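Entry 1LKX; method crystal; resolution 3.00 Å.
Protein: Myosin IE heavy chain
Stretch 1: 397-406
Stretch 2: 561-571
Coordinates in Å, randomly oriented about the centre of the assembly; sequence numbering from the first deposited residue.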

# COMPACT_ATOMS: atom_id res chain seq x y z
N SER A 397 -6.29 14.73 -7.52
CA SER A 397 -7.03 15.38 -6.45
C SER A 397 -6.50 14.99 -5.08
O SER A 397 -5.37 14.49 -4.96
N PHE A 398 -7.31 15.22 -4.05
CA PHE A 398 -6.93 14.93 -2.67
C PHE A 398 -6.39 13.51 -2.45
O PHE A 398 -5.38 13.31 -1.79
N GLU A 399 -7.08 12.52 -3.02
CA GLU A 399 -6.67 11.13 -2.89
C GLU A 399 -5.22 10.94 -3.34
O GLU A 399 -4.42 10.36 -2.61
N GLN A 400 -4.90 11.43 -4.53
CA GLN A 400 -3.55 11.30 -5.06
C GLN A 400 -2.51 11.93 -4.13
O GLN A 400 -1.44 11.35 -3.90
N LEU A 401 -2.82 13.12 -3.60
CA LEU A 401 -1.88 13.80 -2.71
C LEU A 401 -1.50 12.92 -1.54
O LEU A 401 -0.33 12.88 -1.16
N ASN A 402 -2.48 12.22 -0.99
CA ASN A 402 -2.25 11.32 0.14
C ASN A 402 -1.44 10.09 -0.27
O ASN A 402 -0.41 9.77 0.35
N ILE A 403 -1.89 9.41 -1.33
CA ILE A 403 -1.19 8.23 -1.83
C ILE A 403 0.27 8.57 -2.08
O ILE A 403 1.17 7.87 -1.62
N ASN A 404 0.50 9.66 -2.82
CA ASN A 404 1.86 10.09 -3.12
C ASN A 404 2.60 10.47 -1.85
O ASN A 404 3.74 10.05 -1.65
N PHE A 405 1.96 11.25 -0.98
CA PHE A 405 2.60 11.63 0.29
C PHE A 405 3.06 10.37 1.00
O PHE A 405 4.15 10.33 1.58
N CYS A 406 2.21 9.35 0.98
CA CYS A 406 2.54 8.09 1.61
C CYS A 406 3.77 7.45 0.96
O CYS A 406 4.58 6.83 1.66
N THR A 561 -9.97 15.88 10.69
CA THR A 561 -9.53 15.87 9.30
C THR A 561 -8.84 14.61 8.78
O THR A 561 -7.84 14.16 9.33
N ALA A 562 -9.38 14.06 7.70
CA ALA A 562 -8.83 12.87 7.07
C ALA A 562 -7.33 13.02 6.93
O ALA A 562 -6.59 12.06 7.12
N GLY A 563 -6.90 14.24 6.61
CA GLY A 563 -5.49 14.52 6.42
C GLY A 563 -4.59 14.32 7.62
O GLY A 563 -3.70 13.47 7.60
N SER A 564 -4.81 15.11 8.67
CA SER A 564 -4.00 14.99 9.88
C SER A 564 -4.08 13.57 10.44
O SER A 564 -3.14 13.09 11.08
N GLN A 565 -5.20 12.91 10.19
CA GLN A 565 -5.41 11.55 10.67
C GLN A 565 -4.55 10.55 9.91
O GLN A 565 -3.96 9.64 10.51
N PHE A 566 -4.49 10.71 8.59
CA PHE A 566 -3.68 9.84 7.75
C PHE A 566 -2.23 10.14 8.08
O PHE A 566 -1.37 9.25 8.02
N ARG A 567 -1.95 11.39 8.43
CA ARG A 567 -0.60 11.79 8.78
C ARG A 567 -0.14 11.00 10.00
O ARG A 567 1.03 10.65 10.10
N ASN A 568 -1.07 10.70 10.91
CA ASN A 568 -0.73 9.94 12.12
C ASN A 568 -0.48 8.50 11.78
O ASN A 568 0.49 7.89 12.24
N ALA A 569 -1.40 7.95 11.00
CA ALA A 569 -1.34 6.57 10.57
C ALA A 569 0.02 6.30 9.96
O ALA A 569 0.62 5.26 10.25
N MET A 570 0.50 7.23 9.14
CA MET A 570 1.79 7.08 8.48
C MET A 570 2.98 7.18 9.42
O MET A 570 3.93 6.42 9.29
N ASN A 571 2.94 8.11 10.35
CA ASN A 571 4.04 8.25 11.30
C ASN A 571 4.06 7.07 12.26
O ASN A 571 5.12 6.67 12.75

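Two helices of the myosin IE heavy chain run almost parallel, 18° apart, and meet through a sparse apolar contact in which large side chains bridge a wide gap and no hydrogen bond crosses. The axes come no closer than 11.2 Å, so the backbones stay apart and the aromatic and sulfur-bearing residues must reach; the two stretches together bury 372 Å², both sides summed.

Phe-566 is the centrepiece. It points toward the first helix in the t rotamer (chi1 -178°), and its ring edge meets two successive turns: its CE2 lies 3.5 Å from the backbone O of Asn-402, and its CZ 3.8 Å from CB of Cys-406. That carbonyl is not left unpaired, since Asn-402 O accepts from Cys-406 N at 2.7 Å within its own helix. Phe-405, also t and pointing toward the partner, packs against the same ring, with its CD2 4.1 Å from CE2 of Phe-566. Its CE2 reaches CG of Met-570 at 4.2 Å and the backbone CA of Arg-567 at 4.4 Å.

One turn beyond Phe-566, Met-570 points toward the first helix with all three chi angles m, bringing its CE to 3.1 Å from SG of Cys-406 (chi1 t). This is a very tight approach for a methyl and a sulfur, and should be read cautiously at 3.00 Å resolution.

The N-terminal end is looser. Phe-398 (t) leaves its backbone sideways, yet its ring end swings nearer, placing CZ 4.4 Å from N of Gly-563 and CE2 4.5 Å from CB of Ala-562. An ideal CB on Gly-563 would lie 3.9 Å from Phe-398 CZ, an ordinary packing distance, so the geometry does not show that glycine is required.

The rule to read is one of spacing: contacts recur on one side of each helix, at steps of three and four with one adjacent pair in each (Phe-405 and Cys-406; Ala-562 and Gly-563), while Ile-403 points away.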

# COMPACT_ATOMS: atom_id res chain seq x y z
CB SER A 397 -8.52 15.02 -6.54
OG SER A 397 -9.26 15.71 -5.55
CB PHE A 398 -8.12 15.19 -1.74
CG PHE A 398 -7.73 15.35 -0.30
CD1 PHE A 398 -6.75 16.28 0.07
CD2 PHE A 398 -8.34 14.57 0.69
CE1 PHE A 398 -6.39 16.44 1.42
CE2 PHE A 398 -7.99 14.72 2.04
CZ PHE A 398 -7.01 15.65 2.40
CB GLU A 399 -7.59 10.23 -3.72
CG GLU A 399 -9.03 10.19 -3.22
CD GLU A 399 -9.80 11.50 -3.44
OE1 GLU A 399 -10.80 11.73 -2.73
OE2 GLU A 399 -9.41 12.28 -4.34
CB GLN A 400 -3.43 11.93 -6.45
CG GLN A 400 -4.00 11.08 -7.57
CD GLN A 400 -5.48 10.82 -7.39
OE1 GLN A 400 -6.28 11.74 -7.32
NE2 GLN A 400 -5.84 9.55 -7.32
CB LEU A 401 -2.45 15.11 -2.19
CG LEU A 401 -1.49 15.87 -1.26
CD1 LEU A 401 -0.22 16.25 -1.99
CD2 LEU A 401 -2.17 17.10 -0.76
CB ASN A 402 -3.59 10.89 0.75
CG ASN A 402 -4.27 12.02 1.52
OD1 ASN A 402 -4.17 13.20 1.14
ND2 ASN A 402 -4.97 11.67 2.59
CB ILE A 403 -1.80 7.74 -3.14
CG1 ILE A 403 -3.22 7.25 -2.91
CG2 ILE A 403 -0.98 6.64 -3.71
CD1 ILE A 403 -3.92 6.80 -4.16
CB ASN A 404 1.85 11.25 -4.12
CG ASN A 404 1.35 10.83 -5.49
OD1 ASN A 404 1.50 9.68 -5.88
ND2 ASN A 404 0.75 11.76 -6.22
CB PHE A 405 1.62 12.38 1.19
CG PHE A 405 2.05 12.42 2.63
CD1 PHE A 405 3.27 13.00 2.98
CD2 PHE A 405 1.25 11.87 3.62
CE1 PHE A 405 3.69 13.02 4.31
CE2 PHE A 405 1.66 11.88 4.96
CZ PHE A 405 2.88 12.46 5.30
CB CYS A 406 1.35 7.13 1.50
SG CYS A 406 1.73 5.40 1.90
CB THR A 561 -8.61 17.06 9.02
OG1 THR A 561 -7.62 17.14 10.04
CG2 THR A 561 -9.41 18.35 8.98
CB ALA A 562 -9.46 12.65 5.71
CB SER A 564 -4.49 16.00 10.93
OG SER A 564 -5.88 15.86 11.16
CB GLN A 565 -6.88 11.18 10.54
CG GLN A 565 -7.29 10.00 11.41
CD GLN A 565 -8.79 9.90 11.56
OE1 GLN A 565 -9.43 10.85 12.02
NE2 GLN A 565 -9.35 8.76 11.18
CB PHE A 566 -3.96 10.12 6.27
CG PHE A 566 -3.20 9.23 5.33
CD1 PHE A 566 -3.35 7.86 5.38
CD2 PHE A 566 -2.33 9.76 4.39
CE1 PHE A 566 -2.64 7.03 4.52
CE2 PHE A 566 -1.62 8.95 3.52
CZ PHE A 566 -1.77 7.58 3.58
CB ARG A 567 -0.53 13.30 9.06
CG ARG A 567 0.28 13.68 10.28
CD ARG A 567 1.21 14.87 10.08
NE ARG A 567 0.55 16.11 9.67
CZ ARG A 567 -0.48 16.67 10.30
NH1 ARG A 567 -1.00 16.11 11.38
NH2 ARG A 567 -0.97 17.82 9.83
CB ASN A 568 -1.85 9.98 13.14
CG ASN A 568 -2.18 11.38 13.58
OD1 ASN A 568 -1.28 12.21 13.79
ND2 ASN A 568 -3.47 11.65 13.74
CB ALA A 569 -2.42 6.30 9.55
CB MET A 570 1.93 8.10 7.35
CG MET A 570 0.94 7.90 6.19
SD MET A 570 0.90 6.18 5.56
CE MET A 570 2.51 6.09 4.78
CB ASN A 571 3.91 9.55 12.08
CG ASN A 571 3.97 10.77 11.19
OD1 ASN A 571 4.77 10.81 10.25
ND2 ASN A 571 3.15 11.77 11.49